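Local coordinates for protein dehalogenase (Rhodospirillaceae, PDB 6A41) that probably catalyses a dehalogenation reaction as a Rossmann-fold protein of the enoyl-(acyl carrier protein) reductase family, at residues L2-I8 and A25-T31; V13-A17 and N184-F188; H76-L80 and M123-K127. All coordinates share one frame; numbering follows the deposited sequence.

Contact 1: residues L2-I8 and A25-T31; sequences LLKDRVI and ALAQGAT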
loop_
_atom_site.group_PDB
_atom_site.type_symbol
_atom_site.label_atom_id
_atom_site.label_comp_id
_atom_site.label_asym_id
_atom_site.label_seq_id
_atom_site.Cartn_x
_atom_site.Cartn_y
_atom_site.Cartn_z
ATOM N N LEU A 2 -31.191 3.700 -1.809
ATOM C CA LEU A 2 -29.948 3.434 -2.607
ATOM C C LEU A 2 -29.859 2.009 -3.186
ATOM O O LEU A 2 -29.178 1.825 -4.158
ATOM C CB LEU A 2 -28.629 3.620 -1.850
ATOM C CG LEU A 2 -28.055 5.029 -1.582
ATOM C CD1 LEU A 2 -26.517 4.904 -1.646
ATOM C CD2 LEU A 2 -28.628 6.118 -2.500
ATOM N N LEU A 3 -30.535 1.047 -2.612
ATOM C CA LEU A 3 -30.421 -0.346 -3.110
ATOM C C LEU A 3 -31.880 -0.807 -3.526
ATOM O O LEU A 3 -32.192 -1.976 -3.524
ATOM C CB LEU A 3 -29.831 -1.233 -1.957
ATOM C CG LEU A 3 -28.409 -0.981 -1.525
ATOM C CD1 LEU A 3 -28.125 -1.887 -0.319
ATOM C CD2 LEU A 3 -27.533 -1.294 -2.725
ATOM N N LYS A 4 -32.703 0.169 -3.907
ATOM C CA LYS A 4 -34.072 -0.115 -4.382
ATOM C C LYS A 4 -33.925 -1.216 -5.499
ATOM O O LYS A 4 -33.100 -1.084 -6.370
ATOM C CB LYS A 4 -34.645 1.202 -4.984
ATOM C CG LYS A 4 -36.022 1.086 -5.575
ATOM C CD LYS A 4 -37.038 1.020 -4.470
ATOM C CE LYS A 4 -38.463 0.838 -5.031
ATOM N NZ LYS A 4 -39.124 -0.237 -4.211
ATOM N N ASP A 5 -34.671 -2.281 -5.366
ATOM C CA ASP A 5 -34.820 -3.332 -6.381
ATOM C C ASP A 5 -33.469 -4.069 -6.564
ATOM O O ASP A 5 -33.139 -4.408 -7.692
ATOM C CB ASP A 5 -35.277 -2.721 -7.727
ATOM C CG ASP A 5 -36.740 -2.119 -7.643
ATOM O OD1 ASP A 5 -37.598 -2.629 -6.937
ATOM O OD2 ASP A 5 -36.972 -1.072 -8.247
ATOM N N ARG A 6 -32.585 -4.105 -5.540
ATOM C CA ARG A 6 -31.364 -4.916 -5.690
ATOM C C ARG A 6 -31.528 -6.150 -4.831
ATOM O O ARG A 6 -31.905 -6.004 -3.667
ATOM C CB ARG A 6 -30.091 -4.137 -5.275
ATOM C CG ARG A 6 -29.757 -2.928 -6.148
ATOM C CD ARG A 6 -29.374 -3.381 -7.567
ATOM N NE ARG A 6 -29.298 -2.226 -8.473
ATOM C CZ ARG A 6 -30.240 -1.856 -9.338
ATOM N NH1 ARG A 6 -31.391 -2.508 -9.447
ATOM N NH2 ARG A 6 -30.047 -0.779 -10.085
ATOM N N VAL A 7 -31.202 -7.306 -5.372
ATOM C CA VAL A 7 -31.233 -8.583 -4.656
ATOM C C VAL A 7 -29.810 -8.828 -4.124
ATOM O O VAL A 7 -28.843 -8.949 -4.963
ATOM C CB VAL A 7 -31.658 -9.778 -5.602
ATOM C CG1 VAL A 7 -31.613 -11.093 -4.851
ATOM C CG2 VAL A 7 -33.045 -9.489 -6.174
ATOM N N ILE A 8 -29.696 -8.864 -2.785
ATOM C CA ILE A 8 -28.413 -9.015 -2.118
ATOM C C ILE A 8 -28.406 -10.354 -1.383
ATOM O O ILE A 8 -29.257 -10.564 -0.531
ATOM C CB ILE A 8 -28.207 -7.877 -1.152
ATOM C CG1 ILE A 8 -28.200 -6.623 -2.018
ATOM C CG2 ILE A 8 -26.881 -8.002 -0.429
ATOM C CD1 ILE A 8 -27.930 -5.402 -1.321
ATOM N N ALA A 25 -29.271 -2.803 4.440
ATOM C CA ALA A 25 -29.709 -3.104 3.084
ATOM C C ALA A 25 -31.256 -2.947 3.014
ATOM O O ALA A 25 -31.810 -2.379 2.091
ATOM C CB ALA A 25 -29.297 -4.505 2.741
ATOM N N LEU A 26 -31.955 -3.441 4.049
ATOM C CA LEU A 26 -33.433 -3.380 4.063
ATOM C C LEU A 26 -33.898 -1.932 4.162
ATOM O O LEU A 26 -34.814 -1.523 3.508
ATOM C CB LEU A 26 -33.977 -4.261 5.196
ATOM C CG LEU A 26 -33.952 -5.746 5.091
ATOM C CD1 LEU A 26 -34.494 -6.312 6.387
ATOM C CD2 LEU A 26 -34.799 -6.234 3.947
ATOM N N ALA A 27 -33.196 -1.129 4.958
ATOM C CA ALA A 27 -33.525 0.300 5.155
ATOM C C ALA A 27 -33.260 1.033 3.879
ATOM O O ALA A 27 -33.874 2.031 3.599
ATOM C CB ALA A 27 -32.639 0.894 6.282
ATOM N N GLN A 28 -32.333 0.556 3.063
ATOM C CA GLN A 28 -32.028 1.205 1.768
ATOM C C GLN A 28 -32.819 0.569 0.617
ATOM O O GLN A 28 -32.532 0.808 -0.582
ATOM C CB GLN A 28 -30.547 1.142 1.503
ATOM C CG GLN A 28 -29.681 1.988 2.466
ATOM C CD GLN A 28 -28.183 2.059 2.037
ATOM O OE1 GLN A 28 -27.794 1.491 1.000
ATOM N NE2 GLN A 28 -27.298 2.720 2.873
ATOM N N GLY A 29 -33.816 -0.267 0.942
ATOM C CA GLY A 29 -34.696 -0.782 -0.067
ATOM C C GLY A 29 -34.372 -2.116 -0.711
ATOM O O GLY A 29 -35.122 -2.546 -1.651
ATOM N N ALA A 30 -33.259 -2.776 -0.310
ATOM C CA ALA A 30 -32.922 -4.042 -0.910
ATOM C C ALA A 30 -33.885 -5.203 -0.629
ATOM O O ALA A 30 -34.556 -5.211 0.405
ATOM C CB ALA A 30 -31.485 -4.472 -0.537
ATOM N N THR A 31 -33.839 -6.194 -1.520
ATOM C CA THR A 31 -34.376 -7.549 -1.241
ATOM C C THR A 31 -33.170 -8.389 -0.729
ATOM O O THR A 31 -32.238 -8.658 -1.470
ATOM C CB THR A 31 -34.916 -8.162 -2.533
ATOM O OG1 THR A 31 -35.900 -7.282 -3.046
ATOM C CG2 THR A 31 -35.480 -9.598 -2.369
HETATM O O HOH W 1 -35.700 -4.407 -3.453
#
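The opening beta-alpha-beta unit of the Rossmann fold is closed here, where strand 7-10, the strand begun by Thr31 and the end of helix 18-27 meet. Val7 and Thr31 form a parallel bridge with CA atoms 4.8 Å apart: Thr31 N donates to Arg6 O, and Ile8 N donates to Thr31 O over 2.9 Å in a nearly straight bond (170° at the hydrogen). A Schellman motif ends the helix. Ala30 N returns to Ala25 O and Gly29 N to Leu26 O, with Gly29 at positive phi (93°), where a side chain would jam against the preceding carbonyl oxygen and crowd Lys4 CA. That same carbonyl, Gln28 O, takes the N-H of Leu3 at 2.9 Å, 22° out of the carbonyl plane.

Leu3 fills the angle between helix end and strand: its CB lies 3.9 Å from Ala30 CB, while CD1 reaches past Gln28 to Ala25. Ile8 completes this apolar patch, its CD1 3.8 Å from Ala30 CB. The extended Gln28 side chain crosses Leu3, placing OE1 3.6 Å from Leu3 CG; this buried oxygen has no polar partner in the model. Leu2 and Gln28 also pack on Gln28 and Leu2 of a second subunit. One water links the segments: it donates to Gly29 O at 2.7 Å, lies near Thr31 OG1 and accepts a weak bond from Asp5 N.

Contact 2: residues V13-A17 and N184-F188; sequences VEKFA and NPDYF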
loop_
_atom_site.group_PDB
_atom_site.type_symbol
_atom_site.label_atom_id
_atom_site.label_comp_id
_atom_site.label_asym_id
_atom_site.label_seq_id
_atom_site.Cartn_x
_atom_site.Cartn_y
_atom_site.Cartn_z
ATOM N N VAL A 13 -25.038 -15.302 7.793
ATOM C CA VAL A 13 -25.605 -14.060 8.273
ATOM C C VAL A 13 -25.657 -13.898 9.790
ATOM O O VAL A 13 -25.750 -12.745 10.304
ATOM C CB VAL A 13 -27.018 -13.826 7.700
ATOM C CG1 VAL A 13 -28.090 -14.591 8.436
ATOM C CG2 VAL A 13 -27.371 -12.369 7.616
ATOM N N GLU A 14 -25.577 -15.004 10.504
ATOM C CA GLU A 14 -25.473 -14.963 11.924
ATOM C C GLU A 14 -24.123 -14.613 12.427
ATOM O O GLU A 14 -24.014 -14.371 13.596
ATOM C CB GLU A 14 -25.988 -16.298 12.616
ATOM C CG GLU A 14 -27.441 -16.536 12.392
ATOM C CD GLU A 14 -28.279 -15.420 12.967
ATOM O OE1 GLU A 14 -28.182 -15.117 14.188
ATOM O OE2 GLU A 14 -29.081 -14.816 12.221
ATOM N N LYS A 15 -23.108 -14.508 11.596
ATOM C CA LYS A 15 -21.770 -14.115 12.035
ATOM C C LYS A 15 -21.459 -12.716 11.566
ATOM O O LYS A 15 -22.076 -12.203 10.625
ATOM C CB LYS A 15 -20.729 -15.005 11.365
ATOM C CG LYS A 15 -20.751 -16.403 11.963
ATOM C CD LYS A 15 -19.885 -17.312 11.151
ATOM C CE LYS A 15 -18.532 -17.546 11.734
ATOM N NZ LYS A 15 -18.487 -18.115 13.099
ATOM N N PHE A 16 -20.446 -12.178 12.195
ATOM C CA PHE A 16 -19.651 -11.013 11.700
ATOM C C PHE A 16 -20.565 -9.865 11.209
ATOM O O PHE A 16 -21.286 -9.302 12.027
ATOM C CB PHE A 16 -18.711 -11.555 10.563
ATOM C CG PHE A 16 -17.505 -10.669 10.216
ATOM C CD1 PHE A 16 -17.077 -9.602 11.048
ATOM C CD2 PHE A 16 -16.771 -10.966 9.113
ATOM C CE1 PHE A 16 -15.999 -8.825 10.711
ATOM C CE2 PHE A 16 -15.646 -10.250 8.802
ATOM C CZ PHE A 16 -15.243 -9.208 9.586
ATOM N N ALA A 17 -20.591 -9.529 9.919
ATOM C CA ALA A 17 -21.286 -8.336 9.473
ATOM C C ALA A 17 -22.721 -8.618 9.012
ATOM O O ALA A 17 -23.418 -7.736 8.462
ATOM C CB ALA A 17 -20.547 -7.714 8.324
ATOM N N ASN A 184 -19.222 -6.819 16.871
ATOM C CA ASN A 184 -19.716 -7.937 16.144
ATOM C C ASN A 184 -19.544 -9.174 16.892
ATOM O O ASN A 184 -18.636 -9.262 17.716
ATOM C CB ASN A 184 -19.112 -7.993 14.735
ATOM C CG ASN A 184 -17.757 -8.604 14.638
ATOM O OD1 ASN A 184 -17.650 -9.845 14.680
ATOM N ND2 ASN A 184 -16.717 -7.775 14.314
ATOM N N PRO A 185 -20.316 -10.188 16.531
ATOM C CA PRO A 185 -20.252 -11.355 17.403
ATOM C C PRO A 185 -19.010 -12.202 17.351
ATOM O O PRO A 185 -18.786 -12.960 18.298
ATOM C CB PRO A 185 -21.512 -12.129 17.015
ATOM C CG PRO A 185 -21.777 -11.742 15.618
ATOM C CD PRO A 185 -21.440 -10.305 15.559
ATOM N N ASP A 186 -18.235 -12.129 16.277
ATOM C CA ASP A 186 -17.043 -12.958 16.059
ATOM C C ASP A 186 -15.766 -12.429 16.726
ATOM O O ASP A 186 -15.048 -13.168 17.409
ATOM C CB ASP A 186 -16.854 -13.232 14.560
ATOM C CG ASP A 186 -17.872 -14.204 14.103
ATOM O OD1 ASP A 186 -19.076 -13.806 13.889
ATOM O OD2 ASP A 186 -17.557 -15.411 14.142
ATOM N N TYR A 187 -15.506 -11.145 16.545
ATOM C CA TYR A 187 -14.271 -10.536 16.971
ATOM C C TYR A 187 -14.438 -9.526 18.127
ATOM O O TYR A 187 -13.450 -9.286 18.818
ATOM C CB TYR A 187 -13.602 -9.891 15.740
ATOM C CG TYR A 187 -13.377 -10.946 14.639
ATOM C CD1 TYR A 187 -12.661 -12.082 14.894
ATOM C CD2 TYR A 187 -13.981 -10.833 13.439
ATOM C CE1 TYR A 187 -12.585 -13.116 13.940
ATOM C CE2 TYR A 187 -13.853 -11.819 12.433
ATOM C CZ TYR A 187 -13.102 -12.905 12.663
ATOM O OH TYR A 187 -13.062 -13.939 11.699
ATOM N N PHE A 188 -15.621 -8.841 18.245
ATOM C CA PHE A 188 -15.811 -7.787 19.276
ATOM C C PHE A 188 -17.175 -8.009 19.919
ATOM O O PHE A 188 -18.076 -7.238 19.708
ATOM C CB PHE A 188 -15.614 -6.358 18.687
ATOM C CG PHE A 188 -14.226 -6.171 18.185
ATOM C CD1 PHE A 188 -13.217 -5.855 19.069
ATOM C CD2 PHE A 188 -13.934 -6.519 16.825
ATOM C CE1 PHE A 188 -11.873 -5.863 18.614
ATOM C CE2 PHE A 188 -12.636 -6.522 16.369
ATOM C CZ PHE A 188 -11.607 -6.159 17.276
#
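Asp186 joins the loop 13-17 to the loop 184-188 by polar contacts, using its two carboxylate oxygens on different partners. OD1 accepts the backbone N-H of Phe16 at 2.7 Å, on its anti side and 32° out of the carboxylate plane. OD2 forms a salt bridge with Lys15 NZ at 3.0 Å, met on the syn side and closer to the plane. The lysine chain, bent at chi3 and chi4, curls across the carboxylate instead of running past it, and its CB comes within 3.2 Å of Asp186 OD1. With both oxygens engaged, rotation of the carboxylate should be restricted.

The aromatic contact is a T-shaped stack: the edge of Tyr187 points at the face of Phe16, with ring planes at 90° and centroids 5.3 Å apart. Tyr187 CE2 stands over the centre of the Phe16 ring. Phe16 CG lies opposite its own backbone N (chi1 -161°), which carries the ring away from the Lys15 salt bridge and brings its face against the edge of Tyr187.

Asn184 supplies the local polar frame. Its OD1 accepts from Asp186 N, an Asx turn, and from Tyr187 N, both on one face of the amide, which should hold Asp186 and Tyr187 in place against Phe16. The same amide lies beside Phe16, Asn184 OD1 being 3.7 Å from Phe16 CD1. Its ND2 bonds to Val182 O.

Around the pair, Asn83 bonds to Lys15 O and Ala17 N, Phe16 packs on Val134 of strand 129-136, and Ala17 holds the N-cap position of helix 18-27 and touches helix 214-225.

Contact 3: residues H76-L80 and M123-K127; sequences HIDAL and MRKRK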
loop_
_atom_site.group_PDB
_atom_site.type_symbol
_atom_site.label_atom_id
_atom_site.label_comp_id
_atom_site.label_asym_id
_atom_site.label_seq_id
_atom_site.Cartn_x
_atom_site.Cartn_y
_atom_site.Cartn_z
ATOM N N HIS A 76 -32.337 -13.830 -10.032
ATOM C CA HIS A 76 -30.988 -13.287 -10.136
ATOM C C HIS A 76 -30.516 -12.842 -8.812
ATOM O O HIS A 76 -31.292 -12.706 -7.947
ATOM C CB HIS A 76 -30.961 -12.079 -11.120
ATOM C CG HIS A 76 -31.672 -10.869 -10.648
ATOM N ND1 HIS A 76 -33.035 -10.757 -10.677
ATOM C CD2 HIS A 76 -31.221 -9.757 -9.992
ATOM C CE1 HIS A 76 -33.409 -9.601 -10.157
ATOM N NE2 HIS A 76 -32.331 -8.985 -9.710
ATOM N N ILE A 77 -29.225 -12.578 -8.746
ATOM C CA ILE A 77 -28.544 -11.956 -7.584
ATOM C C ILE A 77 -27.741 -10.719 -8.054
ATOM O O ILE A 77 -26.874 -10.847 -8.927
ATOM C CB ILE A 77 -27.604 -12.956 -6.854
ATOM C CG1 ILE A 77 -28.434 -14.116 -6.259
ATOM C CG2 ILE A 77 -26.789 -12.278 -5.766
ATOM C CD1 ILE A 77 -27.564 -15.353 -5.975
ATOM N N ASP A 78 -28.021 -9.551 -7.498
ATOM C CA ASP A 78 -27.291 -8.356 -7.893
ATOM C C ASP A 78 -25.970 -8.234 -7.142
ATOM O O ASP A 78 -25.000 -7.627 -7.671
ATOM C CB ASP A 78 -28.105 -7.110 -7.626
ATOM C CG ASP A 78 -29.281 -6.983 -8.581
ATOM O OD1 ASP A 78 -29.041 -6.951 -9.820
ATOM O OD2 ASP A 78 -30.433 -7.037 -8.136
ATOM N N ALA A 79 -25.933 -8.646 -5.857
ATOM C CA ALA A 79 -24.734 -8.584 -5.071
ATOM C C ALA A 79 -24.557 -9.781 -4.160
ATOM O O ALA A 79 -25.571 -10.264 -3.528
ATOM C CB ALA A 79 -24.791 -7.346 -4.160
ATOM N N LEU A 80 -23.349 -10.305 -4.137
ATOM C CA LEU A 80 -22.946 -11.321 -3.184
ATOM C C LEU A 80 -22.134 -10.675 -2.081
ATOM O O LEU A 80 -21.034 -10.112 -2.364
ATOM C CB LEU A 80 -22.179 -12.440 -3.821
ATOM C CG LEU A 80 -21.414 -13.474 -2.967
ATOM C CD1 LEU A 80 -22.474 -14.240 -2.151
ATOM C CD2 LEU A 80 -20.600 -14.418 -3.812
HETATM N N MSE A 123 -24.195 -13.618 -13.044
HETATM C CA MSE A 123 -23.912 -12.174 -13.195
HETATM C C MSE A 123 -23.353 -11.897 -14.533
HETATM O O MSE A 123 -23.673 -10.862 -15.134
HETATM C CB MSE A 123 -22.932 -11.682 -12.130
HETATM C CG MSE A 123 -23.488 -11.966 -10.747
HETATM SE SE MSE A 123 -22.254 -11.231 -9.398
HETATM C CE MSE A 123 -23.490 -11.091 -7.912
ATOM N N ARG A 124 -22.479 -12.786 -15.035
ATOM C CA ARG A 124 -21.845 -12.526 -16.295
ATOM C C ARG A 124 -22.867 -12.440 -17.456
ATOM O O ARG A 124 -22.744 -11.593 -18.352
ATOM C CB ARG A 124 -20.765 -13.539 -16.614
ATOM C CG ARG A 124 -19.565 -13.508 -15.631
ATOM C CD ARG A 124 -18.554 -14.401 -16.351
ATOM N NE ARG A 124 -17.247 -14.614 -15.858
ATOM C CZ ARG A 124 -16.207 -13.918 -16.232
ATOM N NH1 ARG A 124 -16.303 -12.859 -16.989
ATOM N NH2 ARG A 124 -15.064 -14.232 -15.721
ATOM N N LYS A 125 -23.835 -13.336 -17.367
ATOM C CA LYS A 125 -24.857 -13.441 -18.364
ATOM C C LYS A 125 -25.621 -12.144 -18.328
ATOM O O LYS A 125 -26.063 -11.755 -19.361
ATOM C CB LYS A 125 -25.811 -14.584 -17.990
ATOM C CG LYS A 125 -25.390 -16.032 -18.261
ATOM C CD LYS A 125 -25.233 -16.252 -19.743
ATOM C CE LYS A 125 -25.335 -17.727 -20.043
ATOM N NZ LYS A 125 -25.172 -17.968 -21.498
ATOM N N ARG A 126 -25.884 -11.577 -17.123
ATOM C CA ARG A 126 -26.518 -10.176 -16.961
ATOM C C ARG A 126 -25.643 -8.931 -17.291
ATOM O O ARG A 126 -26.171 -7.857 -17.599
ATOM C CB ARG A 126 -27.089 -9.995 -15.519
ATOM C CG ARG A 126 -28.082 -11.103 -15.203
ATOM C CD ARG A 126 -28.303 -11.447 -13.733
ATOM N NE ARG A 126 -28.206 -10.272 -12.865
ATOM C CZ ARG A 126 -29.125 -9.284 -12.860
ATOM N NH1 ARG A 126 -30.235 -9.333 -13.630
ATOM N NH2 ARG A 126 -28.966 -8.282 -12.050
ATOM N N LYS A 127 -24.316 -9.067 -17.314
ATOM C CA LYS A 127 -23.397 -7.959 -17.387
ATOM C C LYS A 127 -23.605 -6.954 -16.243
ATOM O O LYS A 127 -23.527 -5.751 -16.460
ATOM C CB LYS A 127 -23.392 -7.224 -18.695
ATOM C CG LYS A 127 -23.309 -8.157 -19.914
ATOM C CD LYS A 127 -21.922 -8.635 -20.134
ATOM C CE LYS A 127 -21.897 -9.442 -21.411
ATOM N NZ LYS A 127 -21.139 -10.619 -21.111
#
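Arg126 lays one face of its guanidinium against the imidazole of His76, the two planes only 25° apart. The overlap is offset: His76 CD2 sits 3.3 Å above the guanidinium plane, toward its rim, and 3.4 Å from Arg126 NH2. A bend at chi3 (34°) turns the arginine, which starts out from the helix end, so that CD and NE run beside His76 CB before the flat group reaches the ring.

The edge of the same group meets charge. Arg126 NH2 and Asp78 OD1 form a salt bridge of 2.6 Å, the carboxylate plane turned 64° from the guanidinium. The other oxygen, Asp78 OD2, accepts a weak bond from His76 NE2 and a further one from Val7 N, so both oxygens of the acid are occupied. The negative carboxylate would tend to offset the positive charge that Arg126 brings beside the histidine. Were Arg126 cut back to an alanine, Asp78 OD1 would probably lose its cationic mate, and His76 CG and CD2 the flat group lying against them.

Deeper in, a methyl group packs on backbone and on an apolar branch. Met123, modelled as selenomethionine, extends its chain beyond CG toward the start of the strand, bringing CE to 3.5 Å from Ile77 O and to 4.1 Å from Ile77 CG2. Its side chain also touches Ile131 and Ile172 on strands 129-136 and 172-179.

Helix 98-126 thus packs its last turn over the entry to strand 79-83, the helix-on-parallel-sheet layering of a Rossmann fold, with an apolar inner side of Met123 and its isoleucine neighbours and a charged outer margin.

Contacts 1 and 3 lie on the same sheet, through the neighbouring strands 7-10 and 79-83, and touch directly: Val7 O is 2.7 Å from Asp78 N, a probable hydrogen bond. Their centres are about 15 Å apart, and each lies about 17 or 18 Å from the chain's centre. Contact 2 is more central, about 9 Å from that point, and touches neither. All three are partly buried, but chemistry follows place. Contact 1 relies on backbone pairing within one beta-alpha-beta unit, contact 3 sets a helix end on a strand with ion pairing outside and apolar packing inside, and contact 2 joins two loops distant in sequence by side-chain polar and aromatic contacts.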